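PDB 3P2E: 16S rRNA (adenine(1408)-N(1))-methyltransferase from Escherichia coli, which methylates the N1 position of adenine 1408 in the 16S rRNA of assembled 30S subunits, using S-adenosyl-L-methionine, and so confers resistance to various aminoglycosides. Local coordinates for residues I29-G34 with I101-P106; D35-Y40 with N194-K199; K41-D46 with L77-F82. One frame throughout, in Å; residues are numbered along the deposited sequence.

Contacts 1 and 2 both touch S-adenosyl-L-homocysteine, and their centres lie about 10 Å apart. Contact 1 joins two central parallel strands whose ends hold the ligand's amino group; contact 2 joins the starts of helices 37-44 and 196-203 beside its carboxylate. They meet where Trp197 NE1 lies 2.9 Å from Phe105 O, a probable hydrogen bond. Contact 3 uses the far end of helix 37-44 against the edge strand 80-83, its centre about 13 Å from that of contact 2 and 14 Å from that of contact 1. It reaches contact 2 through packing of Ile39 CG2 on Phe82 CE1 (3.4 Å), while the Val80 side chain stays about 13 Å from the ligand.

Contact 1 of 3, residues I29-G34 with I101-P106; sequences IDLGTG and ISILFP. With SAH (S-adenosyl-L-homocysteine), chain C.
Leu31 lies alongside Ile103, the two side chains pointing the same way, and its CD2 comes 4.1 Å from Ile103 CD1. With CG anti to the backbone N (chi1 177°), Leu31 also puts its other methyl, CD1, 4.0 Å from C2 of the ligand's adenine. The two strands run parallel: Ser102 N donates to Ile29 O, and Ser102 O accepts from Leu31 N, the latter at 2.9 Å and nearly along the C=O axis. On the face opposite Ile29 and Ile101, the hydroxyl of Ser102 donates to Asp30 OD1 at 2.7 Å, meeting it from above the carboxylate plane. The other oxygen, Asp30 OD2, uses its anti lone pair to accept from Thr33 OG1, again at 2.7 Å, so both ends of this buried carboxylate are held; His28 NE2 is a further partner of the Ser102 hydroxyl. Strands 26-31 and 98-104 are central neighbours in the 3-2-1-4-5-7-6 sheet of a Rossmann-like class I methyltransferase, and the glycine-rich turn after the first strand is the classic cofactor-binding loop. Here the strands begin to part, the CA atoms of Leu31 and Ile103 being 5.3 Å from each other. A water sits between them, accepting from Leu104 N and close to Asp30 OD1 and Leu31 O. Beyond it the ligand's amino N bridges the two segments, donating to Gly32 O and to Leu104 O, each bond 2.8 Å long. Gly32, at a positive phi of 71°, brings the backbone close to the ribose ring oxygen O4', while the Phe105 ring meets the ligand's OXT edge-on.

Contact 2 of 3, residues D35-Y40 with N194-K199; sequences DGRNIY and NSLWAK. With SAH (S-adenosyl-L-homocysteine), chain C.
Asp35 has its CG in the crowded position between the backbone N and the carbonyl carbon (chi1 66°), and Ser195 OG takes the same kind of place (chi1 84°), whereas Asn38 swings its amide anti to its own carbonyl carbon. The Asp35 carboxylate is thereby shared by two helix starts. Asp35 OD1 accepts from Arg37 N at 2.9 Å, an Asx turn that closes round Gly36, the N-cap of helix 37-44. Asp35 OD2 offers the syn lone pair to Leu196 N, in a bond 3.2 Å long but nearly straight (167°). Having both helix N-termini close by would be expected to stabilise the negative charge. Asn38 works with both ends of its amide: OD1 accepts from Ser195 N at 3.0 Å, the donor standing above the carbonyl plane, while ND2 lies 2.9 Å from the ligand's OXT. A water also links Asn38 OD1 to Asn194 N. Ser195 OG is gripped twice, donating to O of S-adenosyl-L-homocysteine at 2.8 Å and accepting from Ala198 N at 2.9 Å, the capping bond of helix 196-203. Farther from the ligand, the extended Arg37 chain crosses Leu196 obliquely, its NE 3.8 Å from Leu196 CD2. Trp197 turns one ring face to the ligand's SD, which sits 3.7 Å above the plane and offset toward the rim. Together, two helix starts beside the carboxylate end of the ligand, one capped by Ser195, with an indole over its sulfur, form the methionine-moiety side of the S-adenosyl-L-methionine pocket.

Contact 3 of 3, residues K41-D46 with L77-F82; sequences KLAIND and LSNVVF
The polar part of this contact rests on the Asn79 amide. Its CG occupies the crowded position between the backbone N and the carbonyl carbon (chi1 65°), which aims the side chain at the C-terminal end of helix 37-44. There Asn79 ND2 donates to Ala43 O over 3.1 Å, and the bond is almost straight at 170°. The acceptor lies close to the plane of the amide, but the donor comes at the carbonyl from the side, with a C=O...N angle of 110° and above the carbonyl plane. Ala43 O has a second donor, the backbone N of Asp46 at 3.3 Å. Asp46 O is just 3.0 Å from Asn79 ND2, yet the angle is too poor for a hydrogen bond. ND2 has another partner in Thr49 O, at the start of the strand that follows the helix, and the Asp46 carboxylate turns to Thr49 OG1 and Tyr51 OH.

The apolar part centres on one methyl group. Ala43 CB points toward the 77-82 segment and meets Leu77 CD1 at 3.8 Å. Val80 CG2, set beside its own backbone N, presses on Ala43 CB at 3.2 Å, tighter than ordinary van der Waals contact. The Asn79 amide also lies close, its OD1 3.6 Å from Ala43 CB. Val80 CG1 rests over one face of the Phe82 ring, offset toward the rim, and Leu77 also packs on Tyr40.

Strand 80-83 is an outermost strand of the mixed seven-stranded sheet, running parallel to its neighbour 49-54. With one amide bridging Ala43 O and Thr49 O, the chemistry implies that the approach to this edge strand is tied by directional bonds to both the helix end and the neighbouring strand, while the small Ala43 side chain is consistent with the close approach of helix and strand.

Contact 1 of 3, residues I29-G34 with I101-P106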
loop_
_atom_site.group_PDB
_atom_site.type_symbol
_atom_site.label_atom_id
_atom_site.label_comp_id
_atom_site.label_asym_id
_atom_site.label_seq_id
_atom_site.Cartn_x
_atom_site.Cartn_y
_atom_site.Cartn_z
ATOM N N ILE A 29 1.027 -5.280 2.839
ATOM C CA ILE A 29 1.783 -4.591 1.800
ATOM C C ILE A 29 1.054 -3.313 1.394
ATOM O O ILE A 29 -0.152 -3.333 1.142
ATOM C CB ILE A 29 1.965 -5.464 0.526
ATOM C CG1 ILE A 29 2.911 -6.633 0.818
ATOM C CG2 ILE A 29 2.525 -4.607 -0.620
ATOM C CD1 ILE A 29 3.142 -7.569 -0.373
ATOM N N ASP A 30 1.787 -2.206 1.358
ATOM C CA ASP A 30 1.233 -0.924 0.939
ATOM C C ASP A 30 2.004 -0.556 -0.325
ATOM O O ASP A 30 3.195 -0.226 -0.267
ATOM C CB ASP A 30 1.431 0.136 2.029
ATOM C CG ASP A 30 0.786 1.465 1.676
ATOM O OD1 ASP A 30 -0.346 1.451 1.147
ATOM O OD2 ASP A 30 1.405 2.524 1.937
ATOM N N LEU A 31 1.326 -0.652 -1.467
ATOM C CA LEU A 31 1.922 -0.363 -2.775
ATOM C C LEU A 31 1.800 1.122 -3.120
ATOM O O LEU A 31 0.719 1.697 -3.013
ATOM C CB LEU A 31 1.233 -1.217 -3.840
ATOM C CG LEU A 31 1.653 -1.036 -5.302
ATOM C CD1 LEU A 31 3.154 -1.262 -5.458
ATOM C CD2 LEU A 31 0.867 -2.011 -6.159
ATOM N N GLY A 32 2.907 1.726 -3.553
ATOM C CA GLY A 32 2.918 3.151 -3.856
ATOM C C GLY A 32 2.833 3.865 -2.519
ATOM O O GLY A 32 2.115 4.850 -2.357
ATOM N N THR A 33 3.601 3.363 -1.557
ATOM C CA THR A 33 3.589 3.874 -0.187
ATOM C C THR A 33 3.973 5.342 0.023
ATOM O O THR A 33 3.611 5.940 1.036
ATOM C CB THR A 33 4.462 2.971 0.720
ATOM O OG1 THR A 33 4.018 3.087 2.078
ATOM C CG2 THR A 33 5.936 3.358 0.626
ATOM N N GLY A 34 4.705 5.923 -0.918
ATOM C CA GLY A 34 5.074 7.319 -0.770
ATOM C C GLY A 34 6.183 7.595 0.230
ATOM O O GLY A 34 7.221 6.928 0.208
ATOM N N ILE A 101 -3.456 -6.038 1.323
ATOM C CA ILE A 101 -2.780 -5.155 0.381
ATOM C C ILE A 101 -3.554 -3.861 0.237
ATOM O O ILE A 101 -4.778 -3.869 0.125
ATOM C CB ILE A 101 -2.673 -5.792 -1.029
ATOM C CG1 ILE A 101 -1.783 -7.033 -0.989
ATOM C CG2 ILE A 101 -2.102 -4.782 -2.015
ATOM C CD1 ILE A 101 -2.409 -8.233 -0.324
ATOM N N SER A 102 -2.839 -2.745 0.235
ATOM C CA SER A 102 -3.492 -1.460 0.091
ATOM C C SER A 102 -2.801 -0.577 -0.938
ATOM O O SER A 102 -1.601 -0.707 -1.187
ATOM C CB SER A 102 -3.522 -0.724 1.433
ATOM O OG SER A 102 -2.207 -0.434 1.879
ATOM N N ILE A 103 -3.595 0.285 -1.562
ATOM C CA ILE A 103 -3.108 1.278 -2.515
ATOM C C ILE A 103 -3.870 2.520 -2.062
ATOM O O ILE A 103 -5.091 2.614 -2.238
ATOM C CB ILE A 103 -3.460 0.930 -3.983
ATOM C CG1 ILE A 103 -2.734 -0.354 -4.403
ATOM C CG2 ILE A 103 -3.020 2.069 -4.906
ATOM C CD1 ILE A 103 -2.994 -0.776 -5.851
ATOM N N LEU A 104 -3.154 3.462 -1.453
ATOM C CA LEU A 104 -3.782 4.666 -0.918
ATOM C C LEU A 104 -3.422 5.949 -1.641
ATOM O O LEU A 104 -2.244 6.246 -1.838
ATOM C CB LEU A 104 -3.406 4.820 0.560
ATOM C CG LEU A 104 -3.532 3.566 1.421
ATOM C CD1 LEU A 104 -2.909 3.827 2.782
ATOM C CD2 LEU A 104 -4.992 3.169 1.551
ATOM N N PHE A 105 -4.449 6.700 -2.029
ATOM C CA PHE A 105 -4.276 7.984 -2.709
ATOM C C PHE A 105 -3.209 7.916 -3.795
ATOM O O PHE A 105 -2.297 8.751 -3.837
ATOM C CB PHE A 105 -3.909 9.048 -1.675
ATOM C CG PHE A 105 -4.735 8.971 -0.422
ATOM C CD1 PHE A 105 -6.083 9.317 -0.437
ATOM C CD2 PHE A 105 -4.175 8.503 0.761
ATOM C CE1 PHE A 105 -6.869 9.192 0.716
ATOM C CE2 PHE A 105 -4.947 8.373 1.919
ATOM C CZ PHE A 105 -6.301 8.719 1.892
ATOM N N PRO A 106 -3.309 6.922 -4.695
ATOM C CA PRO A 106 -2.315 6.801 -5.760
ATOM C C PRO A 106 -2.339 7.987 -6.719
ATOM O O PRO A 106 -3.329 8.722 -6.801
ATOM C CB PRO A 106 -2.704 5.492 -6.444
ATOM C CG PRO A 106 -4.201 5.490 -6.311
ATOM C CD PRO A 106 -4.391 5.933 -4.869
HETATM N N SAH C . 0.297 6.200 -0.645
HETATM C CA SAH C . 0.885 7.433 -0.680
HETATM C CB SAH C . 0.818 8.009 -2.097
HETATM C CG SAH C . 1.757 9.121 -2.459
HETATM S SD SAH C . 1.665 9.763 -4.098
HETATM C C SAH C . 0.240 8.348 0.450
HETATM O O SAH C . 1.061 9.107 0.752
HETATM O OXT SAH C . -0.832 8.258 0.850
HETATM C "C5'" SAH C . 1.630 8.450 -5.325
HETATM C "C4'" SAH C . 2.858 7.468 -5.040
HETATM O "O4'" SAH C . 2.615 6.410 -5.976
HETATM C "C3'" SAH C . 4.230 8.043 -5.330
HETATM O "O3'" SAH C . 5.096 7.934 -4.157
HETATM C "C2'" SAH C . 4.725 7.250 -6.595
HETATM O "O2'" SAH C . 6.114 7.025 -6.684
HETATM C "C1'" SAH C . 3.901 5.948 -6.495
HETATM N N9 SAH C . 3.684 5.251 -7.825
HETATM C C8 SAH C . 3.252 5.838 -9.022
HETATM N N7 SAH C . 3.215 4.981 -10.027
HETATM C C5 SAH C . 3.657 3.767 -9.400
HETATM C C6 SAH C . 3.812 2.487 -10.035
HETATM N N6 SAH C . 3.545 2.292 -11.348
HETATM N N1 SAH C . 4.256 1.486 -9.188
HETATM C C2 SAH C . 4.530 1.697 -7.830
HETATM N N3 SAH C . 4.376 2.942 -7.227
HETATM C C4 SAH C . 3.937 3.914 -8.092
HETATM O O HOH W 1 -0.332 3.284 -1.007
HETATM O O HOH W 2 -0.542 4.993 -3.924
#

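Contact 2 of 3, residues D35-Y40 with N194-K199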
loop_
_atom_site.group_PDB
_atom_site.type_symbol
_atom_site.label_atom_id
_atom_site.label_comp_id
_atom_site.label_asym_id
_atom_site.label_seq_id
_atom_site.Cartn_x
_atom_site.Cartn_y
_atom_site.Cartn_z
ATOM N N ASP A 35 5.960 8.563 1.121
ATOM C CA ASP A 35 6.980 8.952 2.097
ATOM C C ASP A 35 7.149 8.051 3.316
ATOM O O ASP A 35 7.970 8.334 4.188
ATOM C CB ASP A 35 6.769 10.409 2.552
ATOM C CG ASP A 35 5.473 10.622 3.337
ATOM O OD1 ASP A 35 4.868 9.646 3.827
ATOM O OD2 ASP A 35 5.068 11.797 3.482
ATOM N N GLY A 36 6.381 6.966 3.370
ATOM C CA GLY A 36 6.488 6.029 4.476
ATOM C C GLY A 36 5.813 6.407 5.783
ATOM O O GLY A 36 5.823 5.618 6.732
ATOM N N ARG A 37 5.218 7.594 5.848
ATOM C CA ARG A 37 4.571 8.028 7.085
ATOM C C ARG A 37 3.291 7.272 7.402
ATOM O O ARG A 37 2.991 7.023 8.569
ATOM C CB ARG A 37 4.286 9.535 7.047
ATOM C CG ARG A 37 5.546 10.386 7.118
ATOM C CD ARG A 37 5.221 11.873 7.151
ATOM N NE ARG A 37 6.433 12.683 7.052
ATOM C CZ ARG A 37 7.387 12.731 7.974
ATOM N NH1 ARG A 37 7.282 12.016 9.089
ATOM N NH2 ARG A 37 8.462 13.486 7.772
ATOM N N ASN A 38 2.533 6.901 6.376
ATOM C CA ASN A 38 1.295 6.168 6.617
ATOM C C ASN A 38 1.605 4.786 7.173
ATOM O O ASN A 38 0.968 4.334 8.127
ATOM C CB ASN A 38 0.477 6.018 5.329
ATOM C CG ASN A 38 -0.095 7.334 4.843
ATOM O OD1 ASN A 38 -0.333 8.256 5.631
ATOM N ND2 ASN A 38 -0.343 7.422 3.536
ATOM N N ILE A 39 2.595 4.125 6.580
ATOM C CA ILE A 39 2.972 2.785 7.005
ATOM C C ILE A 39 3.598 2.823 8.397
ATOM O O ILE A 39 3.416 1.899 9.190
ATOM C CB ILE A 39 3.966 2.142 5.999
ATOM C CG1 ILE A 39 3.958 0.622 6.159
ATOM C CG2 ILE A 39 5.363 2.686 6.213
ATOM C CD1 ILE A 39 2.685 -0.027 5.683
ATOM N N TYR A 40 4.323 3.901 8.693
ATOM C CA TYR A 40 4.961 4.057 9.998
ATOM C C TYR A 40 3.886 4.085 11.082
ATOM O O TYR A 40 4.048 3.480 12.139
ATOM C CB TYR A 40 5.774 5.358 10.057
ATOM C CG TYR A 40 6.561 5.524 11.343
ATOM C CD1 TYR A 40 7.888 5.105 11.431
ATOM C CD2 TYR A 40 5.961 6.051 12.486
ATOM C CE1 TYR A 40 8.598 5.203 12.631
ATOM C CE2 TYR A 40 6.661 6.150 13.692
ATOM C CZ TYR A 40 7.976 5.723 13.755
ATOM O OH TYR A 40 8.665 5.801 14.947
ATOM N N ASN A 194 -0.986 10.264 7.994
ATOM C CA ASN A 194 0.156 11.130 8.273
ATOM C C ASN A 194 1.043 11.574 7.110
ATOM O O ASN A 194 1.868 12.470 7.290
ATOM C CB ASN A 194 1.046 10.483 9.341
ATOM C CG ASN A 194 0.430 10.526 10.730
ATOM O OD1 ASN A 194 1.012 10.027 11.694
ATOM N ND2 ASN A 194 -0.750 11.128 10.839
ATOM N N SER A 195 0.911 10.972 5.932
ATOM C CA SER A 195 1.765 11.401 4.825
ATOM C C SER A 195 1.466 12.862 4.492
ATOM O O SER A 195 0.343 13.337 4.678
ATOM C CB SER A 195 1.570 10.517 3.582
ATOM O OG SER A 195 0.467 10.926 2.795
ATOM N N LEU A 196 2.479 13.579 4.020
ATOM C CA LEU A 196 2.307 14.986 3.687
ATOM C C LEU A 196 1.259 15.126 2.584
ATOM O O LEU A 196 0.471 16.066 2.578
ATOM C CB LEU A 196 3.640 15.587 3.233
ATOM C CG LEU A 196 4.865 15.269 4.101
ATOM C CD1 LEU A 196 6.079 16.008 3.562
ATOM C CD2 LEU A 196 4.597 15.660 5.544
ATOM N N TRP A 197 1.263 14.176 1.656
ATOM C CA TRP A 197 0.320 14.153 0.542
ATOM C C TRP A 197 -1.111 13.992 1.054
ATOM O O TRP A 197 -2.014 14.717 0.633
ATOM C CB TRP A 197 0.703 12.997 -0.394
ATOM C CG TRP A 197 -0.277 12.630 -1.493
ATOM C CD1 TRP A 197 -0.848 11.401 -1.693
ATOM C CD2 TRP A 197 -0.687 13.443 -2.602
ATOM N NE1 TRP A 197 -1.575 11.396 -2.860
ATOM C CE2 TRP A 197 -1.494 12.634 -3.439
ATOM C CE3 TRP A 197 -0.446 14.772 -2.976
ATOM C CZ2 TRP A 197 -2.060 13.113 -4.627
ATOM C CZ3 TRP A 197 -1.009 15.250 -4.160
ATOM C CH2 TRP A 197 -1.808 14.418 -4.971
ATOM N N ALA A 198 -1.322 13.047 1.962
ATOM C CA ALA A 198 -2.664 12.830 2.497
ATOM C C ALA A 198 -3.161 14.064 3.244
ATOM O O ALA A 198 -4.339 14.419 3.155
ATOM C CB ALA A 198 -2.677 11.615 3.422
ATOM N N LYS A 199 -2.268 14.709 3.987
ATOM C CA LYS A 199 -2.636 15.907 4.737
ATOM C C LYS A 199 -3.051 17.013 3.770
ATOM O O LYS A 199 -4.029 17.720 4.009
ATOM C CB LYS A 199 -1.465 16.371 5.607
ATOM C CG LYS A 199 -1.178 15.466 6.804
ATOM C CD LYS A 199 -2.293 15.547 7.838
ATOM C CE LYS A 199 -2.035 14.616 9.019
ATOM N NZ LYS A 199 -0.700 14.852 9.634
HETATM N N SAH C . 0.297 6.200 -0.645
HETATM C CA SAH C . 0.885 7.433 -0.680
HETATM C CB SAH C . 0.818 8.009 -2.097
HETATM C CG SAH C . 1.757 9.121 -2.459
HETATM S SD SAH C . 1.665 9.763 -4.098
HETATM C C SAH C . 0.240 8.348 0.450
HETATM O O SAH C . 1.061 9.107 0.752
HETATM O OXT SAH C . -0.832 8.258 0.850
HETATM C "C5'" SAH C . 1.630 8.450 -5.325
HETATM C "C4'" SAH C . 2.858 7.468 -5.040
HETATM O "O4'" SAH C . 2.615 6.410 -5.976
HETATM C "C3'" SAH C . 4.230 8.043 -5.330
HETATM O "O3'" SAH C . 5.096 7.934 -4.157
HETATM C "C2'" SAH C . 4.725 7.250 -6.595
HETATM O "O2'" SAH C . 6.114 7.025 -6.684
HETATM C "C1'" SAH C . 3.901 5.948 -6.495
HETATM N N9 SAH C . 3.684 5.251 -7.825
HETATM C C8 SAH C . 3.252 5.838 -9.022
HETATM N N7 SAH C . 3.215 4.981 -10.027
HETATM C C5 SAH C . 3.657 3.767 -9.400
HETATM C C6 SAH C . 3.812 2.487 -10.035
HETATM N N6 SAH C . 3.545 2.292 -11.348
HETATM N N1 SAH C . 4.256 1.486 -9.188
HETATM C C2 SAH C . 4.530 1.697 -7.830
HETATM N N3 SAH C . 4.376 2.942 -7.227
HETATM C C4 SAH C . 3.937 3.914 -8.092
HETATM O O HOH W 3 3.982 12.851 1.215
HETATM O O HOH W 4 3.587 8.491 10.900
HETATM O O HOH W 5 -1.140 7.558 8.510
#

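Contact 3 of 3, residues K41-D46 with L77-F82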
loop_
_atom_site.group_PDB
_atom_site.type_symbol
_atom_site.label_atom_id
_atom_site.label_comp_id
_atom_site.label_asym_id
_atom_site.label_seq_id
_atom_site.Cartn_x
_atom_site.Cartn_y
_atom_site.Cartn_z
ATOM N N LYS A 41 2.789 4.788 10.822
ATOM C CA LYS A 41 1.705 4.879 11.795
ATOM C C LYS A 41 1.016 3.534 11.972
ATOM O O LYS A 41 0.674 3.152 13.089
ATOM C CB LYS A 41 0.678 5.936 11.372
ATOM C CG LYS A 41 -0.467 6.098 12.369
ATOM C CD LYS A 41 -1.402 7.237 11.984
ATOM C CE LYS A 41 -2.515 7.398 13.009
ATOM N NZ LYS A 41 -3.439 8.512 12.666
ATOM N N LEU A 42 0.802 2.813 10.877
ATOM C CA LEU A 42 0.162 1.502 10.976
ATOM C C LEU A 42 1.026 0.564 11.807
ATOM O O LEU A 42 0.532 -0.157 12.680
ATOM C CB LEU A 42 -0.025 0.885 9.591
ATOM C CG LEU A 42 -1.028 1.556 8.658
ATOM C CD1 LEU A 42 -1.082 0.786 7.340
ATOM C CD2 LEU A 42 -2.397 1.587 9.315
ATOM N N ALA A 43 2.323 0.587 11.525
ATOM C CA ALA A 43 3.290 -0.268 12.199
ATOM C C ALA A 43 3.431 0.036 13.681
ATOM O O ALA A 43 3.531 -0.877 14.498
ATOM C CB ALA A 43 4.638 -0.147 11.520
ATOM N N ILE A 44 3.450 1.315 14.030
ATOM C CA ILE A 44 3.588 1.694 15.428
ATOM C C ILE A 44 2.366 1.243 16.237
ATOM O O ILE A 44 2.468 1.000 17.438
ATOM C CB ILE A 44 3.800 3.235 15.556
ATOM C CG1 ILE A 44 4.193 3.613 16.989
ATOM C CG2 ILE A 44 2.543 3.971 15.128
ATOM C CD1 ILE A 44 3.027 3.751 17.953
ATOM N N ASN A 45 1.217 1.105 15.582
ATOM C CA ASN A 45 0.008 0.693 16.290
ATOM C C ASN A 45 -0.304 -0.801 16.262
ATOM O O ASN A 45 -1.290 -1.233 16.851
ATOM C CB ASN A 45 -1.201 1.481 15.768
ATOM C CG ASN A 45 -1.125 2.958 16.115
ATOM O OD1 ASN A 45 -0.994 3.812 15.235
ATOM N ND2 ASN A 45 -1.195 3.264 17.403
ATOM N N ASP A 46 0.528 -1.596 15.596
ATOM C CA ASP A 46 0.288 -3.039 15.520
ATOM C C ASP A 46 1.602 -3.789 15.339
ATOM O O ASP A 46 2.104 -3.928 14.226
ATOM C CB ASP A 46 -0.682 -3.333 14.369
ATOM C CG ASP A 46 -0.864 -4.815 14.108
ATOM O OD1 ASP A 46 -0.569 -5.637 14.995
ATOM O OD2 ASP A 46 -1.319 -5.159 12.998
ATOM N N LEU A 77 11.681 1.008 14.510
ATOM C CA LEU A 77 10.646 -0.018 14.431
ATOM C C LEU A 77 11.274 -1.287 13.880
ATOM O O LEU A 77 12.216 -1.229 13.092
ATOM C CB LEU A 77 9.501 0.424 13.512
ATOM C CG LEU A 77 8.639 1.608 13.957
ATOM C CD1 LEU A 77 7.593 1.898 12.887
ATOM C CD2 LEU A 77 7.967 1.296 15.290
ATOM N N SER A 78 10.752 -2.436 14.293
ATOM C CA SER A 78 11.286 -3.708 13.826
ATOM C C SER A 78 10.314 -4.412 12.890
ATOM O O SER A 78 10.610 -5.497 12.393
ATOM C CB SER A 78 11.583 -4.625 15.018
ATOM O OG SER A 78 12.500 -4.024 15.914
ATOM N N ASN A 79 9.166 -3.791 12.636
ATOM C CA ASN A 79 8.156 -4.406 11.784
ATOM C C ASN A 79 7.842 -3.655 10.491
ATOM O O ASN A 79 6.707 -3.673 10.012
ATOM C CB ASN A 79 6.868 -4.635 12.594
ATOM C CG ASN A 79 6.212 -3.343 13.060
ATOM O OD1 ASN A 79 6.884 -2.348 13.350
ATOM N ND2 ASN A 79 4.885 -3.364 13.165
ATOM N N VAL A 80 8.858 -3.008 9.926
ATOM C CA VAL A 80 8.692 -2.259 8.682
ATOM C C VAL A 80 9.893 -2.435 7.761
ATOM O O VAL A 80 11.034 -2.459 8.212
ATOM C CB VAL A 80 8.540 -0.732 8.945
ATOM C CG1 VAL A 80 8.365 0.017 7.623
ATOM C CG2 VAL A 80 7.367 -0.477 9.857
ATOM N N VAL A 81 9.622 -2.589 6.469
ATOM C CA VAL A 81 10.679 -2.689 5.476
ATOM C C VAL A 81 10.181 -1.922 4.260
ATOM O O VAL A 81 8.992 -1.972 3.930
ATOM C CB VAL A 81 11.000 -4.153 5.076
ATOM C CG1 VAL A 81 9.810 -4.794 4.383
ATOM C CG2 VAL A 81 12.223 -4.174 4.159
ATOM N N PHE A 82 11.083 -1.173 3.633
ATOM C CA PHE A 82 10.750 -0.395 2.449
ATOM C C PHE A 82 11.410 -1.039 1.243
ATOM O O PHE A 82 12.633 -1.180 1.180
ATOM C CB PHE A 82 11.215 1.055 2.612
ATOM C CG PHE A 82 10.433 1.820 3.639
ATOM C CD1 PHE A 82 9.046 1.909 3.541
ATOM C CD2 PHE A 82 11.073 2.449 4.704
ATOM C CE1 PHE A 82 8.300 2.618 4.494
ATOM C CE2 PHE A 82 10.335 3.161 5.663
ATOM C CZ PHE A 82 8.943 3.243 5.552
#